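Local coordinates for outer membrane protein OMP121 (Bacteroides thetaiotaomicron, PDB 5FQ8) that probably imports nutrients across the bacterial outer membrane as a TonB-dependent receptor, in complex with a partner protein, at residues His517-Arg522 with Asp599-Asn604; Gly632-Ser637 with Ala689-Leu694; Phe677-Asp682 with Ser733-Leu738; Gly739-Ile744 with Ser752-Thr757. One frame throughout, in Å; residues are numbered along the deposited sequence.

Contact 1 (His517-Arg522 with Asp599-Asn604); sequences HMELRR and DVYMVN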
loop_
_atom_site.group_PDB
_atom_site.type_symbol
_atom_site.label_atom_id
_atom_site.label_comp_id
_atom_site.label_asym_id
_atom_site.label_seq_id
_atom_site.Cartn_x
_atom_site.Cartn_y
_atom_site.Cartn_z
ATOM N N HIS B 517 4.876 -10.437 -5.101
ATOM C CA HIS B 517 5.440 -11.781 -4.974
ATOM C C HIS B 517 5.019 -12.665 -6.140
ATOM O O HIS B 517 3.923 -12.515 -6.668
ATOM C CB HIS B 517 5.009 -12.428 -3.660
ATOM C CG HIS B 517 5.624 -13.761 -3.418
ATOM N ND1 HIS B 517 6.882 -13.911 -2.886
ATOM C CD2 HIS B 517 5.162 -15.011 -3.647
ATOM C CE1 HIS B 517 7.170 -15.196 -2.790
ATOM N NE2 HIS B 517 6.143 -15.886 -3.247
ATOM N N MET B 518 5.890 -13.600 -6.519
ATOM C CA MET B 518 5.605 -14.528 -7.603
ATOM C C MET B 518 6.487 -15.762 -7.494
ATOM O O MET B 518 7.685 -15.632 -7.271
ATOM C CB MET B 518 5.834 -13.884 -8.969
ATOM C CG MET B 518 5.867 -14.918 -10.075
ATOM S SD MET B 518 7.079 -14.604 -11.323
ATOM C CE MET B 518 7.332 -16.230 -11.975
ATOM N N GLU B 519 5.906 -16.949 -7.696
ATOM C CA GLU B 519 6.666 -18.192 -7.794
ATOM C C GLU B 519 6.306 -18.939 -9.067
ATOM O O GLU B 519 5.184 -18.849 -9.557
ATOM C CB GLU B 519 6.407 -19.132 -6.629
ATOM C CG GLU B 519 6.390 -18.517 -5.284
ATOM C CD GLU B 519 5.999 -19.507 -4.253
ATOM O OE1 GLU B 519 5.410 -20.520 -4.651
ATOM O OE2 GLU B 519 6.287 -19.301 -3.061
ATOM N N LEU B 520 7.255 -19.722 -9.571
ATOM C CA LEU B 520 7.038 -20.510 -10.776
ATOM C C LEU B 520 7.875 -21.773 -10.707
ATOM O O LEU B 520 9.052 -21.720 -10.359
ATOM C CB LEU B 520 7.398 -19.710 -12.016
ATOM C CG LEU B 520 7.213 -20.369 -13.368
ATOM C CD1 LEU B 520 5.757 -20.550 -13.615
ATOM C CD2 LEU B 520 7.807 -19.506 -14.444
ATOM N N ARG B 521 7.270 -22.901 -11.036
ATOM C CA ARG B 521 7.953 -24.182 -10.969
ATOM C C ARG B 521 7.480 -25.052 -12.109
ATOM O O ARG B 521 6.318 -24.999 -12.501
ATOM C CB ARG B 521 7.689 -24.889 -9.651
ATOM C CG ARG B 521 6.232 -25.145 -9.399
ATOM C CD ARG B 521 5.978 -25.696 -8.019
ATOM N NE ARG B 521 6.708 -26.927 -7.788
ATOM C CZ ARG B 521 6.915 -27.435 -6.586
ATOM N NH1 ARG B 521 6.437 -26.808 -5.527
ATOM N NH2 ARG B 521 7.600 -28.559 -6.450
ATOM N N ARG B 522 8.386 -25.851 -12.637
ATOM C CA ARG B 522 8.076 -26.702 -13.771
ATOM C C ARG B 522 8.568 -28.114 -13.507
ATOM O O ARG B 522 9.522 -28.333 -12.760
ATOM C CB ARG B 522 8.685 -26.162 -15.054
ATOM C CG ARG B 522 8.006 -24.914 -15.552
ATOM C CD ARG B 522 8.538 -24.464 -16.896
ATOM N NE ARG B 522 7.791 -23.307 -17.368
ATOM C CZ ARG B 522 8.323 -22.126 -17.651
ATOM N NH1 ARG B 522 9.624 -21.938 -17.539
ATOM N NH2 ARG B 522 7.543 -21.143 -18.063
ATOM N N ASP B 599 10.118 -27.358 -2.479
ATOM C CA ASP B 599 9.427 -26.108 -2.713
ATOM C C ASP B 599 10.318 -25.169 -3.531
ATOM O O ASP B 599 11.514 -25.405 -3.707
ATOM C CB ASP B 599 9.037 -25.485 -1.376
ATOM C CG ASP B 599 7.784 -24.662 -1.461
ATOM O OD1 ASP B 599 7.559 -24.040 -2.520
ATOM O OD2 ASP B 599 7.029 -24.638 -0.464
ATOM N N VAL B 600 9.728 -24.093 -4.046
ATOM C CA VAL B 600 10.477 -23.254 -4.972
ATOM C C VAL B 600 11.594 -22.513 -4.252
ATOM O O VAL B 600 11.476 -22.145 -3.074
ATOM C CB VAL B 600 9.572 -22.254 -5.708
ATOM C CG1 VAL B 600 8.866 -22.938 -6.823
ATOM C CG2 VAL B 600 8.601 -21.624 -4.756
ATOM N N TYR B 601 12.690 -22.288 -4.976
ATOM C CA TYR B 601 13.729 -21.365 -4.552
ATOM C C TYR B 601 14.262 -21.741 -3.170
ATOM O O TYR B 601 14.034 -21.062 -2.177
ATOM C CB TYR B 601 13.185 -19.934 -4.539
ATOM C CG TYR B 601 12.310 -19.558 -5.702
ATOM C CD1 TYR B 601 12.669 -19.868 -6.997
ATOM C CD2 TYR B 601 11.126 -18.876 -5.495
ATOM C CE1 TYR B 601 11.870 -19.507 -8.044
ATOM C CE2 TYR B 601 10.327 -18.513 -6.533
ATOM C CZ TYR B 601 10.695 -18.830 -7.804
ATOM O OH TYR B 601 9.885 -18.470 -8.848
ATOM N N MET B 602 14.967 -22.860 -3.139
ATOM C CA MET B 602 15.605 -23.326 -1.921
ATOM C C MET B 602 17.063 -23.662 -2.132
ATOM O O MET B 602 17.709 -24.148 -1.204
ATOM C CB MET B 602 14.859 -24.544 -1.361
ATOM C CG MET B 602 13.425 -24.226 -0.969
ATOM S SD MET B 602 12.511 -25.577 -0.248
ATOM C CE MET B 602 13.209 -25.695 1.381
ATOM N N VAL B 603 17.600 -23.395 -3.312
ATOM C CA VAL B 603 18.975 -23.723 -3.649
ATOM C C VAL B 603 19.891 -22.509 -3.547
ATOM O O VAL B 603 20.992 -22.600 -3.010
ATOM C CB VAL B 603 19.031 -24.340 -5.062
ATOM C CG1 VAL B 603 20.448 -24.694 -5.430
ATOM C CG2 VAL B 603 18.154 -25.551 -5.114
ATOM N N ASN B 604 19.467 -21.386 -4.052
ATOM C CA ASN B 604 20.435 -20.310 -4.121
ATOM C C ASN B 604 20.202 -19.301 -3.019
ATOM O O ASN B 604 19.067 -19.088 -2.606
ATOM C CB ASN B 604 20.348 -19.591 -5.464
ATOM C CG ASN B 604 20.589 -20.512 -6.612
ATOM O OD1 ASN B 604 21.561 -21.259 -6.631
ATOM N ND2 ASN B 604 19.690 -20.490 -7.571
HETATM O O HOH W 1 10.924 -18.981 -11.369
#
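Residues 599-604 have no regular structure and run past segment 517-522 of barrel strand 513-534 without pairing with it, the backbones coming nearest at Arg521 and Val600, 6.6 Å between their CA atoms. Two loop side chains make the contact. Tyr601 meets the strand with its hydroxyl: its OH accepts the Leu520 N-H, 3.0 Å from Leu520 N, in a bent bond (137° at the hydrogen), and also lies 2.8 Å from a water at the ring edge. That water donates weakly to Leu520 O, so the hydroxyl and its water together engage Leu520 N and, weakly, Leu520 O. The ring is turned almost perpendicular to the Glu519 carboxylate, its CE2 4.0 Å from Glu519 CB, while Val600 CB sits 3.7 Å above the centre of one ring face. Val600 spreads its methyls along the strand, CG2 against the Glu519 carboxylate and CG1 3.6 Å from Arg521 CB. Asp599 OD1 holds Val600 N through its anti lone pair; Arg521 NH1, 4.2 Å from Asp599 OD1, is near in charge alone, and Arg521 has its salt bridge with Asp597. A phenylalanine at Tyr601 would lose the hydroxyl and would probably loosen the loop from Leu520 and its water. Such a long excursion between barrel strands, folded back over the wall, fits the elaborate loops of a TonB-dependent receptor barrel, and here the partner protein also packs on Tyr601.

Contact 2 (Gly632-Ser637 with Ala689-Leu694); sequences GNVLGS and AQNMNL. With MG (magnesium ion), chain L.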
loop_
_atom_site.group_PDB
_atom_site.type_symbol
_atom_site.label_atom_id
_atom_site.label_comp_id
_atom_site.label_asym_id
_atom_site.label_seq_id
_atom_site.Cartn_x
_atom_site.Cartn_y
_atom_site.Cartn_z
ATOM N N GLY B 632 19.964 -13.265 3.609
ATOM C CA GLY B 632 18.759 -14.005 3.940
ATOM C C GLY B 632 19.015 -15.038 5.018
ATOM O O GLY B 632 20.074 -15.666 5.072
ATOM N N ASN B 633 18.026 -15.228 5.872
ATOM C CA ASN B 633 18.279 -16.049 7.039
ATOM C C ASN B 633 18.204 -17.540 6.771
ATOM O O ASN B 633 18.455 -18.313 7.697
ATOM C CB ASN B 633 17.303 -15.686 8.145
ATOM C CG ASN B 633 17.565 -14.334 8.715
ATOM O OD1 ASN B 633 18.413 -13.594 8.231
ATOM N ND2 ASN B 633 16.833 -13.992 9.751
ATOM N N VAL B 634 17.885 -17.972 5.554
ATOM C CA VAL B 634 17.718 -19.389 5.248
ATOM C C VAL B 634 18.795 -19.804 4.263
ATOM O O VAL B 634 18.766 -19.416 3.098
ATOM C CB VAL B 634 16.325 -19.694 4.700
ATOM C CG1 VAL B 634 16.274 -21.125 4.221
ATOM C CG2 VAL B 634 15.293 -19.448 5.760
ATOM N N LEU B 635 19.712 -20.630 4.718
ATOM C CA LEU B 635 20.874 -20.971 3.922
ATOM C C LEU B 635 20.465 -21.874 2.781
ATOM O O LEU B 635 19.863 -22.920 3.000
ATOM C CB LEU B 635 21.913 -21.654 4.801
ATOM C CG LEU B 635 23.255 -22.036 4.206
ATOM C CD1 LEU B 635 23.938 -20.797 3.685
ATOM C CD2 LEU B 635 24.078 -22.684 5.273
ATOM N N GLY B 636 20.781 -21.480 1.567
ATOM C CA GLY B 636 20.491 -22.330 0.441
ATOM C C GLY B 636 21.453 -23.492 0.360
ATOM O O GLY B 636 22.484 -23.529 1.021
ATOM N N SER B 637 21.105 -24.468 -0.471
ATOM C CA SER B 637 21.912 -25.669 -0.615
ATOM C C SER B 637 21.809 -26.149 -2.045
ATOM O O SER B 637 20.705 -26.271 -2.571
ATOM C CB SER B 637 21.453 -26.772 0.340
ATOM O OG SER B 637 22.150 -27.975 0.083
ATOM N N ALA B 689 18.156 -21.093 9.562
ATOM C CA ALA B 689 17.733 -22.377 9.040
ATOM C C ALA B 689 18.623 -22.730 7.873
ATOM O O ALA B 689 19.210 -21.859 7.238
ATOM C CB ALA B 689 16.268 -22.359 8.613
ATOM N N GLN B 690 18.733 -24.018 7.609
ATOM C CA GLN B 690 19.437 -24.498 6.436
ATOM C C GLN B 690 18.546 -25.497 5.737
ATOM O O GLN B 690 17.953 -26.355 6.388
ATOM C CB GLN B 690 20.772 -25.136 6.786
ATOM C CG GLN B 690 21.491 -25.647 5.566
ATOM C CD GLN B 690 22.785 -26.334 5.877
ATOM O OE1 GLN B 690 23.511 -26.735 4.976
ATOM N NE2 GLN B 690 23.083 -26.487 7.155
ATOM N N ASN B 691 18.422 -25.368 4.426
ATOM C CA ASN B 691 17.640 -26.320 3.655
ATOM C C ASN B 691 18.457 -27.583 3.461
ATOM O O ASN B 691 19.540 -27.536 2.874
ATOM C CB ASN B 691 17.258 -25.729 2.302
ATOM C CG ASN B 691 16.381 -24.522 2.419
ATOM O OD1 ASN B 691 15.672 -24.343 3.401
ATOM N ND2 ASN B 691 16.407 -23.688 1.398
ATOM N N MET B 692 17.957 -28.711 3.950
ATOM C CA MET B 692 18.657 -29.954 3.682
ATOM C C MET B 692 17.665 -31.097 3.641
ATOM O O MET B 692 16.501 -30.944 4.003
ATOM C CB MET B 692 19.755 -30.203 4.714
ATOM C CG MET B 692 19.358 -29.970 6.151
ATOM S SD MET B 692 20.763 -29.535 7.188
ATOM C CE MET B 692 22.077 -30.413 6.395
ATOM N N ASN B 693 18.141 -32.236 3.154
ATOM C CA ASN B 693 17.335 -33.448 3.114
ATOM C C ASN B 693 17.179 -34.027 4.508
ATOM O O ASN B 693 18.170 -34.311 5.180
ATOM C CB ASN B 693 17.997 -34.477 2.206
ATOM C CG ASN B 693 18.215 -33.958 0.814
ATOM O OD1 ASN B 693 19.337 -33.733 0.403
ATOM N ND2 ASN B 693 17.141 -33.763 0.077
ATOM N N LEU B 694 15.941 -34.233 4.935
ATOM C CA LEU B 694 15.708 -34.750 6.272
ATOM C C LEU B 694 15.893 -36.261 6.316
ATOM O O LEU B 694 16.276 -36.911 5.341
ATOM C CB LEU B 694 14.310 -34.395 6.757
ATOM C CG LEU B 694 13.953 -32.945 7.006
ATOM C CD1 LEU B 694 12.678 -32.863 7.787
ATOM C CD2 LEU B 694 15.054 -32.255 7.741
HETATM MG MG MG L . 20.246 -12.512 7.877
HETATM O O HOH W 2 21.254 -14.164 7.336
HETATM O O HOH W 3 23.959 -25.597 2.422
HETATM O O HOH W 4 21.733 -29.373 2.471
HETATM O O HOH W 5 19.159 -10.788 7.880
#
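A magnesium ion sits at the start of segment 632-637, held by Asn633 OD1 at 2.2 Å and by two waters, one of which donates weakly to Gly632 O. Ala631 O and a backbone atom of the partner protein chain are further ligands, so the ion joins two chains. Between the segments the firmest bonds are main-chain ones. Leu635 N gives an almost straight bond to Ala689 O, 2.8 Å away, approaching from above the carbonyl plane; Asn691 N answers to Leu635 O at 3.2 Å, nearly along the C=O axis. A weak third bond runs from Ala689 N to Asn633 O, which also takes the hydroxyl of Thr688. This alternation, with Val634 beside Ala689 and Leu635 beside Gln690, is a short parallel beta ladder; strand 689-693 pairs antiparallel with 661-680 as well, and thereby fastens an excursion of the chain to the barrel strands. Two waters extend the link: one donates to both Gly636 O and Gln690 OE1, another bonds Asn691 O (2.9 Å) and Ser637 OG, which also bonds Thr639. On one side of the ladder Leu635 and Gln690 lie alongside each other, pointing the same way, Leu635 CD2 3.9 Å from Gln690 CD; Gln690 NE2 bonds a polar side chain of the partner protein chain. On the other, Val634 CG2 meets Ala689 CB at 4.2 Å, while the Val634 and Asn691 side chains cross at about a right angle, with Val634 CG1 3.4 Å from Asn691 OD1, whose hydrogen bond is to Ser678 OG.

Contact 3 (Phe677-Asp682 with Ser733-Leu738); sequences FSLAMD and SLPEEL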
loop_
_atom_site.group_PDB
_atom_site.type_symbol
_atom_site.label_atom_id
_atom_site.label_comp_id
_atom_site.label_asym_id
_atom_site.label_seq_id
_atom_site.Cartn_x
_atom_site.Cartn_y
_atom_site.Cartn_z
ATOM N N PHE B 677 13.652 -29.559 3.519
ATOM C CA PHE B 677 12.969 -28.825 4.566
ATOM C C PHE B 677 13.913 -27.771 5.111
ATOM O O PHE B 677 15.122 -27.991 5.167
ATOM C CB PHE B 677 12.515 -29.796 5.663
ATOM C CG PHE B 677 11.958 -29.136 6.870
ATOM C CD1 PHE B 677 10.697 -28.606 6.861
ATOM C CD2 PHE B 677 12.686 -29.077 8.025
ATOM C CE1 PHE B 677 10.174 -28.014 7.967
ATOM C CE2 PHE B 677 12.172 -28.479 9.141
ATOM C CZ PHE B 677 10.901 -27.944 9.111
ATOM N N SER B 678 13.361 -26.621 5.487
ATOM C CA SER B 678 14.160 -25.540 6.066
ATOM C C SER B 678 14.350 -25.843 7.538
ATOM O O SER B 678 13.571 -25.420 8.390
ATOM C CB SER B 678 13.487 -24.197 5.844
ATOM O OG SER B 678 13.699 -23.742 4.517
ATOM N N LEU B 679 15.427 -26.560 7.836
ATOM C CA LEU B 679 15.676 -27.087 9.170
ATOM C C LEU B 679 16.255 -26.031 10.098
ATOM O O LEU B 679 17.149 -25.283 9.714
ATOM C CB LEU B 679 16.642 -28.259 9.073
ATOM C CG LEU B 679 16.777 -29.132 10.298
ATOM C CD1 LEU B 679 15.410 -29.625 10.670
ATOM C CD2 LEU B 679 17.693 -30.270 9.962
ATOM N N ALA B 680 15.776 -26.005 11.339
ATOM C CA ALA B 680 16.212 -24.979 12.283
ATOM C C ALA B 680 17.701 -25.085 12.581
ATOM O O ALA B 680 18.276 -26.172 12.591
ATOM C CB ALA B 680 15.422 -25.071 13.582
ATOM N N MET B 681 18.322 -23.933 12.820
ATOM C CA MET B 681 19.763 -23.826 12.993
ATOM C C MET B 681 20.066 -22.683 13.944
ATOM O O MET B 681 19.276 -21.744 14.082
ATOM C CB MET B 681 20.455 -23.589 11.661
ATOM C CG MET B 681 21.910 -23.882 11.623
ATOM S SD MET B 681 22.371 -23.827 9.930
ATOM C CE MET B 681 24.038 -24.304 9.978
ATOM N N ASP B 682 21.221 -22.773 14.595
ATOM C CA ASP B 682 21.642 -21.772 15.565
ATOM C C ASP B 682 21.885 -20.438 14.875
ATOM O O ASP B 682 22.751 -20.349 13.993
ATOM C CB ASP B 682 22.901 -22.249 16.292
ATOM C CG ASP B 682 23.482 -21.210 17.243
ATOM O OD1 ASP B 682 22.800 -20.233 17.613
ATOM O OD2 ASP B 682 24.651 -21.394 17.634
ATOM N N SER B 733 14.862 -39.757 12.000
ATOM C CA SER B 733 16.027 -38.951 12.320
ATOM C C SER B 733 15.855 -37.575 11.713
ATOM O O SER B 733 15.231 -37.416 10.666
ATOM C CB SER B 733 17.320 -39.588 11.817
ATOM O OG SER B 733 17.278 -39.764 10.416
ATOM N N LEU B 734 16.378 -36.578 12.410
ATOM C CA LEU B 734 16.567 -35.252 11.882
ATOM C C LEU B 734 18.054 -34.956 11.934
ATOM O O LEU B 734 18.678 -35.206 12.972
ATOM C CB LEU B 734 15.788 -34.222 12.688
ATOM C CG LEU B 734 14.288 -34.233 12.430
ATOM C CD1 LEU B 734 13.608 -33.324 13.382
ATOM C CD2 LEU B 734 13.997 -33.803 11.015
ATOM N N PRO B 735 18.659 -34.459 10.848
ATOM C CA PRO B 735 20.118 -34.299 10.793
ATOM C C PRO B 735 20.784 -33.845 12.082
ATOM O O PRO B 735 20.512 -32.757 12.597
ATOM C CB PRO B 735 20.284 -33.264 9.682
ATOM C CG PRO B 735 19.210 -33.595 8.759
ATOM C CD PRO B 735 18.037 -34.041 9.592
ATOM N N GLU B 736 21.664 -34.708 12.595
ATOM C CA GLU B 736 22.225 -34.532 13.929
ATOM C C GLU B 736 22.919 -33.197 14.059
ATOM O O GLU B 736 22.795 -32.520 15.082
ATOM C CB GLU B 736 23.223 -35.648 14.234
ATOM C CG GLU B 736 22.637 -37.003 14.597
ATOM C CD GLU B 736 23.710 -38.074 14.748
ATOM O OE1 GLU B 736 24.862 -37.799 14.352
ATOM O OE2 GLU B 736 23.412 -39.179 15.257
ATOM N N GLU B 737 23.631 -32.796 13.008
ATOM C CA GLU B 737 24.540 -31.664 13.076
ATOM C C GLU B 737 23.857 -30.388 13.505
ATOM O O GLU B 737 24.530 -29.485 13.998
ATOM C CB GLU B 737 25.216 -31.474 11.730
ATOM C CG GLU B 737 25.775 -32.764 11.186
ATOM C CD GLU B 737 24.755 -33.529 10.390
ATOM O OE1 GLU B 737 23.985 -32.878 9.659
ATOM O OE2 GLU B 737 24.707 -34.771 10.507
ATOM N N LEU B 738 22.544 -30.299 13.363
ATOM C CA LEU B 738 21.807 -29.108 13.747
ATOM C C LEU B 738 20.907 -29.345 14.943
ATOM O O LEU B 738 20.009 -28.537 15.190
ATOM C CB LEU B 738 20.968 -28.599 12.581
ATOM C CG LEU B 738 21.562 -27.731 11.486
ATOM C CD1 LEU B 738 22.585 -28.466 10.663
ATOM C CD2 LEU B 738 20.434 -27.266 10.609
#
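Phe677 supplies the aromatic ring beside this contact, and Leu679 CD1 lies at its edge, in the ring plane; Thr742, Ser95 and Leu694 also touch the phenyl group. From there Leu679, with CG anti to its backbone N, extends toward segment 733-738. Its two methyls divide the work: CD1 approaches Leu734 CD2 (4.4 Å), and CD2 rests against the Pro735 ring, 3.8 Å from Pro735 CD and about as close to Pro735 CG. Leu679 CD2 also lies 4.1 Å from Leu738 CD2, the two side chains crossing obliquely. Leu738 CD2 pushes in among three consecutive residues: besides Leu679 it meets the carbonyl O of Ala680 and the extended Met681 side chain, 3.8 Å from Met681 CB. A short 3-10 segment, 736-737, with Leu738 N bonded to Pro735 O at 3.3 Å, presents Pro735 and Leu738 to the same side. Leu738 also touches Gln690 and Met692 of the neighbouring strand 689-693, and apolar side chains of the partner protein chain pack on Leu738 and on Met681. No hydrogen bond crosses between the segments, so the end of strand 661-680 and the loop after strand 716-731 are held together here by the packing of apolar side chains, leucines against one another, a proline ring and a methionine.

Contact 4 (Gly739-Ile744 with Ser752-Thr757); sequences GGITTI and SMYAIT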
loop_
_atom_site.group_PDB
_atom_site.type_symbol
_atom_site.label_atom_id
_atom_site.label_comp_id
_atom_site.label_asym_id
_atom_site.label_seq_id
_atom_site.Cartn_x
_atom_site.Cartn_y
_atom_site.Cartn_z
ATOM N N GLY B 739 21.135 -30.413 15.699
ATOM C CA GLY B 739 20.230 -30.805 16.756
ATOM C C GLY B 739 19.201 -31.799 16.255
ATOM O O GLY B 739 19.059 -32.055 15.058
ATOM N N GLY B 740 18.467 -32.381 17.186
ATOM C CA GLY B 740 17.491 -33.348 16.735
ATOM C C GLY B 740 16.075 -32.843 16.855
ATOM O O GLY B 740 15.151 -33.631 17.049
ATOM N N ILE B 741 15.891 -31.535 16.722
ATOM C CA ILE B 741 14.641 -30.886 17.078
ATOM C C ILE B 741 14.444 -29.723 16.127
ATOM O O ILE B 741 15.410 -29.161 15.622
ATOM C CB ILE B 741 14.679 -30.445 18.558
ATOM C CG1 ILE B 741 13.410 -29.730 18.973
ATOM C CG2 ILE B 741 15.831 -29.536 18.789
ATOM C CD1 ILE B 741 13.406 -29.357 20.425
ATOM N N THR B 742 13.186 -29.393 15.841
ATOM C CA THR B 742 12.880 -28.284 14.947
ATOM C C THR B 742 11.429 -27.879 15.124
ATOM O O THR B 742 10.555 -28.722 15.189
ATOM C CB THR B 742 13.168 -28.636 13.488
ATOM O OG1 THR B 742 12.997 -27.475 12.681
ATOM C CG2 THR B 742 12.258 -29.710 12.984
ATOM N N THR B 743 11.186 -26.588 15.212
ATOM C CA THR B 743 9.853 -26.088 15.493
ATOM C C THR B 743 8.945 -26.221 14.279
ATOM O O THR B 743 9.353 -25.935 13.155
ATOM C CB THR B 743 9.922 -24.626 15.905
ATOM O OG1 THR B 743 10.905 -24.454 16.923
ATOM C CG2 THR B 743 8.603 -24.175 16.427
ATOM N N ILE B 744 7.710 -26.655 14.517
ATOM C CA ILE B 744 6.663 -26.651 13.507
ATOM C C ILE B 744 5.716 -25.475 13.688
ATOM O O ILE B 744 5.305 -24.846 12.714
ATOM C CB ILE B 744 5.901 -27.989 13.527
ATOM C CG1 ILE B 744 6.779 -29.103 12.998
ATOM C CG2 ILE B 744 4.666 -27.918 12.691
ATOM C CD1 ILE B 744 6.148 -30.443 13.160
ATOM N N SER B 752 4.882 -25.030 22.583
ATOM C CA SER B 752 5.418 -25.151 21.236
ATOM C C SER B 752 5.415 -26.596 20.783
ATOM O O SER B 752 5.707 -27.502 21.562
ATOM C CB SER B 752 6.836 -24.606 21.154
ATOM O OG SER B 752 7.017 -23.558 22.073
ATOM N N MET B 753 5.135 -26.792 19.504
ATOM C CA MET B 753 4.989 -28.110 18.907
ATOM C C MET B 753 6.167 -28.369 17.980
ATOM O O MET B 753 6.478 -27.547 17.117
ATOM C CB MET B 753 3.650 -28.210 18.163
ATOM C CG MET B 753 3.405 -29.503 17.412
ATOM S SD MET B 753 2.063 -29.402 16.237
ATOM C CE MET B 753 0.758 -30.061 17.135
ATOM N N TYR B 754 6.813 -29.499 18.154
ATOM C CA TYR B 754 8.109 -29.742 17.544
ATOM C C TYR B 754 8.051 -30.935 16.614
ATOM O O TYR B 754 7.020 -31.568 16.449
ATOM C CB TYR B 754 9.176 -29.958 18.623
ATOM C CG TYR B 754 9.468 -28.709 19.404
ATOM C CD1 TYR B 754 10.329 -27.742 18.899
ATOM C CD2 TYR B 754 8.858 -28.471 20.628
ATOM C CE1 TYR B 754 10.581 -26.590 19.588
ATOM C CE2 TYR B 754 9.115 -27.319 21.327
ATOM C CZ TYR B 754 9.976 -26.381 20.799
ATOM O OH TYR B 754 10.246 -25.223 21.483
ATOM N N ALA B 755 9.184 -31.214 15.986
ATOM C CA ALA B 755 9.477 -32.501 15.376
ATOM C C ALA B 755 10.825 -32.933 15.922
ATOM O O ALA B 755 11.842 -32.315 15.617
ATOM C CB ALA B 755 9.497 -32.420 13.856
ATOM N N ILE B 756 10.829 -33.973 16.741
ATOM C CA ILE B 756 12.010 -34.419 17.464
ATOM C C ILE B 756 12.373 -35.814 16.989
ATOM O O ILE B 756 11.508 -36.580 16.569
ATOM C CB ILE B 756 11.734 -34.382 18.971
ATOM C CG1 ILE B 756 11.047 -33.074 19.326
ATOM C CG2 ILE B 756 13.000 -34.489 19.738
ATOM C CD1 ILE B 756 10.812 -32.907 20.792
ATOM N N THR B 757 13.658 -36.153 17.079
ATOM C CA THR B 757 14.203 -37.256 16.296
ATOM C C THR B 757 13.478 -38.568 16.561
ATOM O O THR B 757 12.879 -39.142 15.652
ATOM C CB THR B 757 15.705 -37.408 16.547
ATOM O OG1 THR B 757 16.404 -36.394 15.828
ATOM C CG2 THR B 757 16.197 -38.738 16.047
#
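Tyr754 has CG anti to its carbonyl carbon (chi1 -68°), while Ile741 has CG1 anti to the backbone N (chi1 179°) and an extended chain, which lays its CD1 over one face of the tyrosine ring. That methyl stands 4.1 Å from the ring centroid and 23° off the normal, a CH-pi contact offset toward the rim; Ile741 CG1 adds a 3.7 Å contact to Tyr754 CD1. Thr743 runs beside the tyrosine, pointing the same way, its OG1 3.4 Å from Tyr754 CE1. Lys765 makes a cation-pi contact with the ring, and Tyr754 OH bonds a polar side chain of the partner protein chain. An alanine at Tyr754 would remove the ring, and would probably leave Ile741 and Lys765 without their shared surface and weaken the tie to the partner. The backbones are joined by bonds from Ala755 N to Thr742 O and from Ile744 N to Met753 O, both 3.0 Å and in the acceptor's carbonyl plane; the return bond from Thr742 N to Ala755 O is weak. At the far end Gly740 O takes Thr757 OG1 on a lone pair at 3.3 Å and, weakly, Thr757 N. Away from the tyrosine ring, Ile744 CD1 and Thr742 CG2 each lie 4.0 Å from Ala755 CB. Strands 741-746 and 752-756 thus form an antiparallel beta hairpin, twisted, at one edge of a four-stranded sheet within the long excursion between barrel strands 716-731 and 802-812.

From the N terminus, contact 1 comes first, bringing the loop after strand 582-596 back onto strand 513-534 and closing a stretch of several barrel strands. Contact 2 follows in series, joining 632-637 to 689-694. Contact 3 crosses it: 677-682 lies inside the span closed by contact 2, while 733-738 comes after it, and strands 661-680 and 689-693 lie side by side. Contact 4 then closes a short hairpin, again in series. Met602 O to Asn691 ND2 links contacts 1 and 2, and Leu734 packs on Ala755 between contacts 3 and 4. The four form a chain of neighbours, tying the excursions to barrel strands 513-534 and 661-680 and, through their touches, to one another.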